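Side-chain contacts in carbohydrate deacetylase Agd3 (Neosartorya fumigata, PDB 6NWZ), which removes acetyl groups from the amino sugars of an exopolysaccharide, probably galactosaminogalactan, is required for biofilm formation by the fungus, and binds zinc: residues F218-S223 with Y228-W233; V248-Q253 with E575-E580; R533-L538 with Q579-L584. One frame throughout, in Å; residues are numbered along the deposited sequence.

Interaction 1: residues F218-S223 with Y228-W233; sequences FATDWS and YLQHAW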
loop_
_atom_site.group_PDB
_atom_site.type_symbol
_atom_site.label_atom_id
_atom_site.label_comp_id
_atom_site.label_asym_id
_atom_site.label_seq_id
_atom_site.Cartn_x
_atom_site.Cartn_y
_atom_site.Cartn_z
ATOM N N PHE A 218 -2.577 -17.843 9.330
ATOM C CA PHE A 218 -2.262 -16.571 8.698
ATOM C C PHE A 218 -1.781 -16.791 7.267
ATOM O O PHE A 218 -1.117 -17.788 6.966
ATOM C CB PHE A 218 -1.200 -15.813 9.498
ATOM C CG PHE A 218 -1.767 -14.972 10.602
ATOM C CD1 PHE A 218 -2.354 -15.557 11.708
ATOM C CD2 PHE A 218 -1.701 -13.593 10.534
ATOM C CE1 PHE A 218 -2.872 -14.776 12.728
ATOM C CE2 PHE A 218 -2.215 -12.807 11.548
ATOM C CZ PHE A 218 -2.801 -13.399 12.646
ATOM N N ALA A 219 -2.122 -15.850 6.381
ATOM C CA ALA A 219 -1.738 -15.927 4.975
ATOM C C ALA A 219 -1.780 -14.505 4.419
ATOM O O ALA A 219 -2.714 -14.101 3.723
ATOM C CB ALA A 219 -2.651 -16.865 4.187
ATOM N N THR A 220 -0.753 -13.725 4.762
ATOM C CA THR A 220 -0.683 -12.335 4.326
ATOM C C THR A 220 -0.536 -12.198 2.816
ATOM O O THR A 220 -0.700 -11.090 2.298
ATOM C CB THR A 220 0.477 -11.626 5.027
ATOM O OG1 THR A 220 1.718 -12.238 4.644
ATOM C CG2 THR A 220 0.315 -11.715 6.544
ATOM N N ASP A 221 -0.239 -13.286 2.100
ATOM C CA ASP A 221 -0.063 -13.194 0.653
ATOM C C ASP A 221 -1.391 -12.975 -0.066
ATOM O O ASP A 221 -1.446 -12.243 -1.060
ATOM C CB ASP A 221 0.634 -14.449 0.120
ATOM C CG ASP A 221 0.160 -15.723 0.801
ATOM O OD1 ASP A 221 -0.013 -15.716 2.039
ATOM O OD2 ASP A 221 -0.034 -16.739 0.102
ATOM N N TRP A 222 -2.471 -13.597 0.411
ATOM C CA TRP A 222 -3.764 -13.472 -0.252
ATOM C C TRP A 222 -4.891 -12.979 0.641
ATOM O O TRP A 222 -5.885 -12.472 0.109
ATOM C CB TRP A 222 -4.191 -14.815 -0.875
ATOM C CG TRP A 222 -4.413 -15.925 0.117
ATOM C CD1 TRP A 222 -3.519 -16.892 0.476
ATOM C CD2 TRP A 222 -5.606 -16.181 0.873
ATOM N NE1 TRP A 222 -4.080 -17.732 1.409
ATOM C CE2 TRP A 222 -5.359 -17.316 1.672
ATOM C CE3 TRP A 222 -6.859 -15.562 0.952
ATOM C CZ2 TRP A 222 -6.315 -17.842 2.540
ATOM C CZ3 TRP A 222 -7.806 -16.084 1.819
ATOM C CH2 TRP A 222 -7.530 -17.213 2.598
ATOM N N SER A 223 -4.783 -13.096 1.962
ATOM C CA SER A 223 -5.908 -12.827 2.851
ATOM C C SER A 223 -5.841 -11.397 3.371
ATOM O O SER A 223 -4.861 -11.008 4.017
ATOM C CB SER A 223 -5.924 -13.817 4.016
ATOM O OG SER A 223 -6.872 -13.433 4.994
ATOM N N TYR A 228 -5.232 -7.615 8.290
ATOM C CA TYR A 228 -5.920 -6.841 9.319
ATOM C C TYR A 228 -5.495 -7.278 10.714
ATOM O O TYR A 228 -5.204 -6.441 11.576
ATOM C CB TYR A 228 -7.433 -6.988 9.161
ATOM C CG TYR A 228 -8.254 -6.382 10.283
ATOM C CD1 TYR A 228 -8.304 -5.009 10.465
ATOM C CD2 TYR A 228 -9.002 -7.183 11.142
ATOM C CE1 TYR A 228 -9.060 -4.445 11.474
ATOM C CE2 TYR A 228 -9.766 -6.624 12.160
ATOM C CZ TYR A 228 -9.789 -5.251 12.319
ATOM O OH TYR A 228 -10.539 -4.666 13.320
ATOM N N LEU A 229 -5.456 -8.591 10.948
ATOM C CA LEU A 229 -5.159 -9.101 12.279
ATOM C C LEU A 229 -3.735 -8.777 12.706
ATOM O O LEU A 229 -3.482 -8.566 13.897
ATOM C CB LEU A 229 -5.391 -10.612 12.322
ATOM C CG LEU A 229 -6.807 -11.113 12.029
ATOM C CD1 LEU A 229 -6.846 -12.628 12.090
ATOM C CD2 LEU A 229 -7.816 -10.516 13.001
ATOM N N GLN A 230 -2.798 -8.724 11.757
ATOM C CA GLN A 230 -1.387 -8.648 12.123
ATOM C C GLN A 230 -1.064 -7.374 12.890
ATOM O O GLN A 230 -0.094 -7.341 13.656
ATOM C CB GLN A 230 -0.516 -8.751 10.875
ATOM C CG GLN A 230 -0.716 -7.621 9.891
ATOM C CD GLN A 230 0.141 -7.780 8.656
ATOM O OE1 GLN A 230 0.997 -8.664 8.590
ATOM N NE2 GLN A 230 -0.088 -6.925 7.664
ATOM N N HIS A 231 -1.867 -6.322 12.714
ATOM C CA HIS A 231 -1.621 -5.076 13.427
ATOM C C HIS A 231 -1.884 -5.206 14.921
ATOM O O HIS A 231 -1.371 -4.401 15.706
ATOM C CB HIS A 231 -2.474 -3.962 12.823
ATOM C CG HIS A 231 -2.198 -3.724 11.373
ATOM N ND1 HIS A 231 -1.043 -3.117 10.928
ATOM C CD2 HIS A 231 -2.916 -4.024 10.266
ATOM C CE1 HIS A 231 -1.067 -3.046 9.609
ATOM N NE2 HIS A 231 -2.193 -3.589 9.182
ATOM N N ALA A 232 -2.659 -6.206 15.334
ATOM C CA ALA A 232 -2.861 -6.431 16.758
ATOM C C ALA A 232 -1.605 -7.001 17.405
ATOM O O ALA A 232 -1.111 -6.462 18.401
ATOM C CB ALA A 232 -4.059 -7.352 16.977
ATOM N N TRP A 233 -1.056 -8.085 16.845
ATOM C CA TRP A 233 0.073 -8.726 17.509
ATOM C C TRP A 233 1.370 -7.948 17.325
ATOM O O TRP A 233 2.246 -8.015 18.191
ATOM C CB TRP A 233 0.233 -10.184 17.045
ATOM C CG TRP A 233 0.672 -10.426 15.620
ATOM C CD1 TRP A 233 -0.123 -10.799 14.575
ATOM C CD2 TRP A 233 2.012 -10.365 15.100
ATOM N NE1 TRP A 233 0.631 -10.952 13.435
ATOM C CE2 TRP A 233 1.944 -10.692 13.730
ATOM C CE3 TRP A 233 3.258 -10.054 15.656
ATOM C CZ2 TRP A 233 3.071 -10.716 12.908
ATOM C CZ3 TRP A 233 4.378 -10.076 14.837
ATOM C CH2 TRP A 233 4.276 -10.406 13.479
#

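Interaction 2: residues V248-Q253 with E575-E580; sequences VNLNTQ and ETIVQE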
loop_
_atom_site.group_PDB
_atom_site.type_symbol
_atom_site.label_atom_id
_atom_site.label_comp_id
_atom_site.label_asym_id
_atom_site.label_seq_id
_atom_site.Cartn_x
_atom_site.Cartn_y
_atom_site.Cartn_z
ATOM N N VAL A 248 -0.782 4.884 5.732
ATOM C CA VAL A 248 -1.553 4.373 4.602
ATOM C C VAL A 248 -1.796 5.521 3.633
ATOM O O VAL A 248 -2.433 6.520 3.994
ATOM C CB VAL A 248 -2.883 3.743 5.043
ATOM C CG1 VAL A 248 -3.716 3.363 3.824
ATOM C CG2 VAL A 248 -2.626 2.525 5.897
ATOM N N ASN A 249 -1.288 5.386 2.412
ATOM C CA ASN A 249 -1.497 6.383 1.371
ATOM C C ASN A 249 -2.588 5.912 0.421
ATOM O O ASN A 249 -2.634 4.738 0.044
ATOM C CB ASN A 249 -0.211 6.656 0.585
ATOM C CG ASN A 249 0.812 7.453 1.376
ATOM O OD1 ASN A 249 1.972 7.053 1.488
ATOM N ND2 ASN A 249 0.390 8.592 1.917
ATOM N N LEU A 250 -3.463 6.834 0.032
ATOM C CA LEU A 250 -4.519 6.553 -0.937
ATOM C C LEU A 250 -4.343 7.510 -2.115
ATOM O O LEU A 250 -4.900 8.611 -2.126
ATOM C CB LEU A 250 -5.894 6.683 -0.306
ATOM C CG LEU A 250 -7.059 6.340 -1.230
ATOM C CD1 LEU A 250 -6.943 4.903 -1.728
ATOM C CD2 LEU A 250 -8.387 6.583 -0.524
ATOM N N ASN A 251 -3.568 7.083 -3.108
ATOM C CA ASN A 251 -3.310 7.862 -4.312
ATOM C C ASN A 251 -4.088 7.251 -5.470
ATOM O O ASN A 251 -3.866 6.087 -5.822
ATOM C CB ASN A 251 -1.818 7.897 -4.631
ATOM C CG ASN A 251 -0.994 8.458 -3.492
ATOM O OD1 ASN A 251 -1.526 9.089 -2.579
ATOM N ND2 ASN A 251 0.315 8.240 -3.545
ATOM N N THR A 252 -4.989 8.035 -6.062
ATOM C CA THR A 252 -5.837 7.576 -7.159
ATOM C C THR A 252 -5.569 8.449 -8.379
ATOM O O THR A 252 -5.975 9.617 -8.415
ATOM C CB THR A 252 -7.313 7.615 -6.763
ATOM O OG1 THR A 252 -7.702 8.964 -6.479
ATOM C CG2 THR A 252 -7.545 6.771 -5.524
ATOM N N GLN A 253 -4.897 7.884 -9.379
ATOM C CA GLN A 253 -4.468 8.628 -10.556
ATOM C C GLN A 253 -5.443 8.430 -11.708
ATOM O O GLN A 253 -5.895 7.310 -11.964
ATOM C CB GLN A 253 -3.069 8.197 -10.985
ATOM C CG GLN A 253 -1.992 8.610 -10.014
ATOM C CD GLN A 253 -0.624 8.182 -10.474
ATOM O OE1 GLN A 253 -0.470 7.138 -11.107
ATOM N NE2 GLN A 253 0.379 8.991 -10.170
ATOM N N GLU A 575 -15.663 5.173 -2.734
ATOM C CA GLU A 575 -16.631 5.047 -1.646
ATOM C C GLU A 575 -16.550 3.669 -0.999
ATOM O O GLU A 575 -16.561 3.546 0.231
ATOM C CB GLU A 575 -18.047 5.318 -2.160
ATOM C CG GLU A 575 -18.320 6.779 -2.488
ATOM C CD GLU A 575 -18.512 7.635 -1.249
ATOM O OE1 GLU A 575 -18.634 7.066 -0.145
ATOM O OE2 GLU A 575 -18.546 8.877 -1.381
ATOM N N THR A 576 -16.458 2.617 -1.814
ATOM C CA THR A 576 -16.369 1.267 -1.269
ATOM C C THR A 576 -15.101 1.092 -0.446
ATOM O O THR A 576 -15.134 0.537 0.659
ATOM C CB THR A 576 -16.420 0.248 -2.406
ATOM O OG1 THR A 576 -17.703 0.312 -3.041
ATOM C CG2 THR A 576 -16.158 -1.166 -1.889
ATOM N N ILE A 577 -13.976 1.586 -0.959
ATOM C CA ILE A 577 -12.693 1.353 -0.307
ATOM C C ILE A 577 -12.575 2.184 0.967
ATOM O O ILE A 577 -12.166 1.675 2.018
ATOM C CB ILE A 577 -11.550 1.636 -1.300
ATOM C CG1 ILE A 577 -11.143 0.348 -2.019
ATOM C CG2 ILE A 577 -10.354 2.269 -0.611
ATOM C CD1 ILE A 577 -12.260 -0.315 -2.809
ATOM N N VAL A 578 -12.958 3.463 0.905
ATOM C CA VAL A 578 -12.796 4.351 2.053
ATOM C C VAL A 578 -13.697 3.922 3.203
ATOM O O VAL A 578 -13.273 3.891 4.365
ATOM C CB VAL A 578 -13.069 5.809 1.646
ATOM C CG1 VAL A 578 -13.132 6.692 2.883
ATOM C CG2 VAL A 578 -12.002 6.307 0.673
ATOM N N GLN A 579 -14.954 3.592 2.907
ATOM C CA GLN A 579 -15.885 3.225 3.967
ATOM C C GLN A 579 -15.461 1.938 4.666
ATOM O O GLN A 579 -15.610 1.812 5.888
ATOM C CB GLN A 579 -17.299 3.098 3.403
ATOM C CG GLN A 579 -17.867 4.420 2.910
ATOM C CD GLN A 579 -19.293 4.299 2.422
ATOM O OE1 GLN A 579 -20.087 3.532 2.966
ATOM N NE2 GLN A 579 -19.627 5.057 1.385
ATOM N N GLU A 580 -14.925 0.974 3.918
ATOM C CA GLU A 580 -14.475 -0.261 4.547
ATOM C C GLU A 580 -13.231 -0.026 5.393
ATOM O O GLU A 580 -13.118 -0.558 6.504
ATOM C CB GLU A 580 -14.204 -1.326 3.489
ATOM C CG GLU A 580 -13.834 -2.674 4.081
ATOM C CD GLU A 580 -14.992 -3.340 4.805
ATOM O OE1 GLU A 580 -16.148 -2.876 4.674
ATOM O OE2 GLU A 580 -14.744 -4.339 5.505
#

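Interaction 3: residues R533-L538 with Q579-L584; sequences RHLLGL and QEFVRL. With ZN (zinc ion), chain I.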
loop_
_atom_site.group_PDB
_atom_site.type_symbol
_atom_site.label_atom_id
_atom_site.label_comp_id
_atom_site.label_asym_id
_atom_site.label_seq_id
_atom_site.Cartn_x
_atom_site.Cartn_y
_atom_site.Cartn_z
ATOM N N ARG A 533 -6.387 -5.640 1.423
ATOM C CA ARG A 533 -5.151 -6.403 1.551
ATOM C C ARG A 533 -3.936 -5.535 1.247
ATOM O O ARG A 533 -2.897 -5.653 1.907
ATOM C CB ARG A 533 -5.195 -7.617 0.626
ATOM C CG ARG A 533 -3.940 -8.455 0.647
ATOM C CD ARG A 533 -4.100 -9.708 -0.197
ATOM N NE ARG A 533 -4.195 -9.443 -1.633
ATOM C CZ ARG A 533 -3.143 -9.364 -2.446
ATOM N NH1 ARG A 533 -1.915 -9.512 -1.964
ATOM N NH2 ARG A 533 -3.317 -9.132 -3.742
ATOM N N HIS A 534 -4.050 -4.652 0.252
ATOM C CA HIS A 534 -2.957 -3.737 -0.065
ATOM C C HIS A 534 -2.784 -2.687 1.025
ATOM O O HIS A 534 -1.674 -2.477 1.530
ATOM C CB HIS A 534 -3.215 -3.060 -1.412
ATOM C CG HIS A 534 -3.343 -4.015 -2.556
ATOM N ND1 HIS A 534 -2.634 -5.194 -2.624
ATOM C CD2 HIS A 534 -4.098 -3.965 -3.678
ATOM C CE1 HIS A 534 -2.944 -5.829 -3.740
ATOM N NE2 HIS A 534 -3.831 -5.104 -4.397
ATOM N N LEU A 535 -3.880 -2.019 1.402
ATOM C CA LEU A 535 -3.793 -0.898 2.331
ATOM C C LEU A 535 -3.439 -1.365 3.737
ATOM O O LEU A 535 -2.600 -0.751 4.408
ATOM C CB LEU A 535 -5.109 -0.118 2.333
ATOM C CG LEU A 535 -5.480 0.576 1.019
ATOM C CD1 LEU A 535 -6.681 1.498 1.199
ATOM C CD2 LEU A 535 -4.292 1.341 0.462
ATOM N N LEU A 536 -4.069 -2.442 4.208
ATOM C CA LEU A 536 -3.715 -2.980 5.515
ATOM C C LEU A 536 -2.347 -3.657 5.514
ATOM O O LEU A 536 -1.803 -3.924 6.591
ATOM C CB LEU A 536 -4.801 -3.950 5.992
ATOM C CG LEU A 536 -6.165 -3.285 6.218
ATOM C CD1 LEU A 536 -7.219 -4.277 6.679
ATOM C CD2 LEU A 536 -6.020 -2.161 7.224
ATOM N N GLY A 537 -1.782 -3.934 4.343
ATOM C CA GLY A 537 -0.409 -4.369 4.221
ATOM C C GLY A 537 0.585 -3.235 4.109
ATOM O O GLY A 537 1.774 -3.484 3.883
ATOM N N LEU A 538 0.119 -1.991 4.250
ATOM C CA LEU A 538 0.963 -0.795 4.218
ATOM C C LEU A 538 1.670 -0.627 2.874
ATOM O O LEU A 538 2.742 -0.022 2.793
ATOM C CB LEU A 538 1.978 -0.792 5.367
ATOM C CG LEU A 538 1.392 -0.927 6.775
ATOM C CD1 LEU A 538 2.451 -0.632 7.832
ATOM C CD2 LEU A 538 0.172 -0.031 6.950
ATOM N N GLN A 579 -14.954 3.592 2.907
ATOM C CA GLN A 579 -15.885 3.225 3.967
ATOM C C GLN A 579 -15.461 1.938 4.666
ATOM O O GLN A 579 -15.610 1.812 5.888
ATOM C CB GLN A 579 -17.299 3.098 3.403
ATOM C CG GLN A 579 -17.867 4.420 2.910
ATOM C CD GLN A 579 -19.293 4.299 2.422
ATOM O OE1 GLN A 579 -20.087 3.532 2.966
ATOM N NE2 GLN A 579 -19.627 5.057 1.385
ATOM N N GLU A 580 -14.925 0.974 3.918
ATOM C CA GLU A 580 -14.475 -0.261 4.547
ATOM C C GLU A 580 -13.231 -0.026 5.393
ATOM O O GLU A 580 -13.118 -0.558 6.504
ATOM C CB GLU A 580 -14.204 -1.326 3.489
ATOM C CG GLU A 580 -13.834 -2.674 4.081
ATOM C CD GLU A 580 -14.992 -3.340 4.805
ATOM O OE1 GLU A 580 -16.148 -2.876 4.674
ATOM O OE2 GLU A 580 -14.744 -4.339 5.505
ATOM N N PHE A 581 -12.283 0.756 4.878
ATOM C CA PHE A 581 -11.096 1.094 5.655
ATOM C C PHE A 581 -11.476 1.752 6.977
ATOM O O PHE A 581 -10.935 1.404 8.034
ATOM C CB PHE A 581 -10.192 2.006 4.823
ATOM C CG PHE A 581 -8.922 2.417 5.510
ATOM C CD1 PHE A 581 -7.782 1.636 5.412
ATOM C CD2 PHE A 581 -8.859 3.605 6.226
ATOM C CE1 PHE A 581 -6.603 2.022 6.034
ATOM C CE2 PHE A 581 -7.687 3.995 6.853
ATOM C CZ PHE A 581 -6.558 3.200 6.753
ATOM N N VAL A 582 -12.426 2.689 6.938
ATOM C CA VAL A 582 -12.832 3.387 8.153
ATOM C C VAL A 582 -13.609 2.457 9.082
ATOM O O VAL A 582 -13.583 2.625 10.307
ATOM C CB VAL A 582 -13.631 4.653 7.785
ATOM C CG1 VAL A 582 -14.313 5.232 9.001
ATOM C CG2 VAL A 582 -12.704 5.696 7.172
ATOM N N ARG A 583 -14.280 1.443 8.530
ATOM C CA ARG A 583 -14.995 0.488 9.371
ATOM C C ARG A 583 -14.044 -0.377 10.194
ATOM O O ARG A 583 -14.407 -0.823 11.289
ATOM C CB ARG A 583 -15.889 -0.397 8.510
ATOM C CG ARG A 583 -16.686 -1.396 9.309
ATOM C CD ARG A 583 -17.490 -2.296 8.402
ATOM N NE ARG A 583 -16.685 -3.351 7.791
ATOM C CZ ARG A 583 -16.477 -4.540 8.347
ATOM N NH1 ARG A 583 -17.003 -4.823 9.534
ATOM N NH2 ARG A 583 -15.743 -5.448 7.720
ATOM N N LEU A 584 -12.831 -0.619 9.693
ATOM C CA LEU A 584 -11.871 -1.509 10.338
ATOM C C LEU A 584 -10.889 -0.792 11.260
ATOM O O LEU A 584 -10.601 -1.296 12.350
ATOM C CB LEU A 584 -11.087 -2.289 9.278
ATOM C CG LEU A 584 -11.921 -3.148 8.326
ATOM C CD1 LEU A 584 -11.032 -3.770 7.271
ATOM C CD2 LEU A 584 -12.687 -4.220 9.086
HETATM ZN ZN ZN I . -5.117 -5.275 -6.404
#

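Interaction 1: residues F218-S223 with Y228-W233
The CB of Leu229 approaches the Phe218 ring obliquely, 3.8 Å from Phe218 CZ. The contact is a loop folded back on the helix it leads into, within the CBM87 region. Helix 224-237 starts right after the loop, and Ser223 is its N-cap, with OG bonded to Ser226 N. Strand 144-147 lies against Leu229 through Leu145 and Phe147. The CD1 methyl of Leu229 also reaches the Phe218 ring, 4.2 Å from CZ.

Gln230 follows. Its backbone N is at the edge of the same ring, near its plane, 4.1 Å from Phe218 CE2. The side chain leaves with CG between the backbone N and the carbonyl carbon (chi1 63°) and then runs extended. This brings Gln230 OE1 to the methyl CG2 of Thr220, at 3.7 Å, as plain van der Waals packing. Thr220 OG1 has a hydrogen-bonding partner in Ser42.

Trp233, one turn on, closes the contact. Its indole and the Phe218 ring form an offset edge-to-face pair with planes at 76°. The indole gives the edge and the phenyl ring the face. Phe119 and Phe214 also meet Phe218, so aromatic rings gather here. The nearest atoms of the pair are Trp233 NE1 and Phe218 CE2, 3.9 Å apart.

Interaction 2: residues V248-Q253 with E575-E580
Leu250 meets Ile577 and Val578 through methyl groups, while the flat groups of the helix, the Gln579 amide and the Glu575 carboxylate, pair with each other away from Leu250. The contact packs helix 569-584 against the segment that runs into strand 252-257. That strand is flanked by the parallel strands 300-304 and 542-546, an order consistent with the barrel-like fold of polysaccharide deacetylases.

The two flat groups meet one helical turn apart, in a bond internal to the helix. Gln579 NE2 gives a hydrogen bond of 2.7 Å to Glu575 OE1, with an N-H...O angle of 147°. The acceptor lies almost in the amide plane, only 5° out of it. The N-H comes in nearly along the C-O bond of the carboxylate. Lys291 forms a salt bridge with Glu575 OE1, Trp284 NE1 bonds to Glu575 OE2, and Asn561 ND2 bonds to Gln579 OE1. Both ends of the amide are thus engaged, which should fix its rotation.

Between the segments themselves the contact is purely apolar and small, 84 Å² in all. The CB of Leu250 is directed toward the helix, and CG stands opposite the backbone N (chi1 -177°). Its two methyls then fork toward two successive helix residues. CD2 packs on Val578 CG2 at 3.8 Å, and the two side chains cross at about a right angle. Val578 also touches Ile288 of helix 275-289, and Ile577 touches Thr531 of helix 520-536. Ile577 starts toward Leu250 but its outer end turns away. What it offers Leu250 is the branch methyl, with Ile577 CG2 lying 4.5 Å from Leu250 CD1.

Interaction 3: residues R533-L538 with Q579-L584
Leu536 reaches across to Phe581 and Leu584, joining the C-terminal ends of helices 520-536 and 569-584 in the deacetylase domain. From CB, its CG lies opposite the carbonyl carbon (chi1 -64°), which carries the side chain over to the second helix. At CG the chain forks. CD1 continues the extended line and packs on Leu584 CD1 at 3.9 Å, the closest approach between the segments. The two leucines cross at about a right angle. CD2 is 4.4 Å from Phe581 CE1, approaching the ring obliquely.

Leu535 adds a second touch on that ring: its CD1 is 4.4 Å from Phe581 CD1. Helix 520-536 ends in a Schellman motif, with Leu538 at positive phi as the C-prime residue and Leu538 N bonded to Leu535 O.

His534 binds a zinc ion through NE2 at 2.4 Å, together with Asp530, and its ring stacks with Trp492. On the other helix, Leu584 CD2 lies over one face of the Arg583 guanidinium, toward its rim. Glu580 is gripped at the guanidinium edge, in its plane. Arg583 NH2 meets Glu580 OE2 at 2.7 Å on the syn side, and NE meets OE1 at 3.2 Å from above the carboxylate plane.

Tyr228 touches both Leu536 and Leu584, and Tyr543 touches Leu535, so the helix pair meets both helix 224-237 of the CBM87 region and strand 542-546 of the deacetylase sheet.

All three are buried contacts. The touching residues of interactions 2 and 3 are all buried and apolar, while interaction 1 includes partly exposed Phe218 and Thr220 and a methyl-to-amide touch. Interaction 1 is a local fold-back within the CBM87 region, rich in aromatic rings. Interactions 2 and 3 lie in the deacetylase domain and use mainly methyl groups, with a single phenyl ring in interaction 3. Those two share helix 569-584, which packs on the approach to strand 252-257 in one and on helix 520-536 in the other. Val248 bridges them by touching Leu535, Leu538 and Phe581. Interactions 1 and 3 meet where His231 NE2 and Leu536 O are 2.6 Å apart, a probable hydrogen bond. Interactions 1 and 2 do not touch.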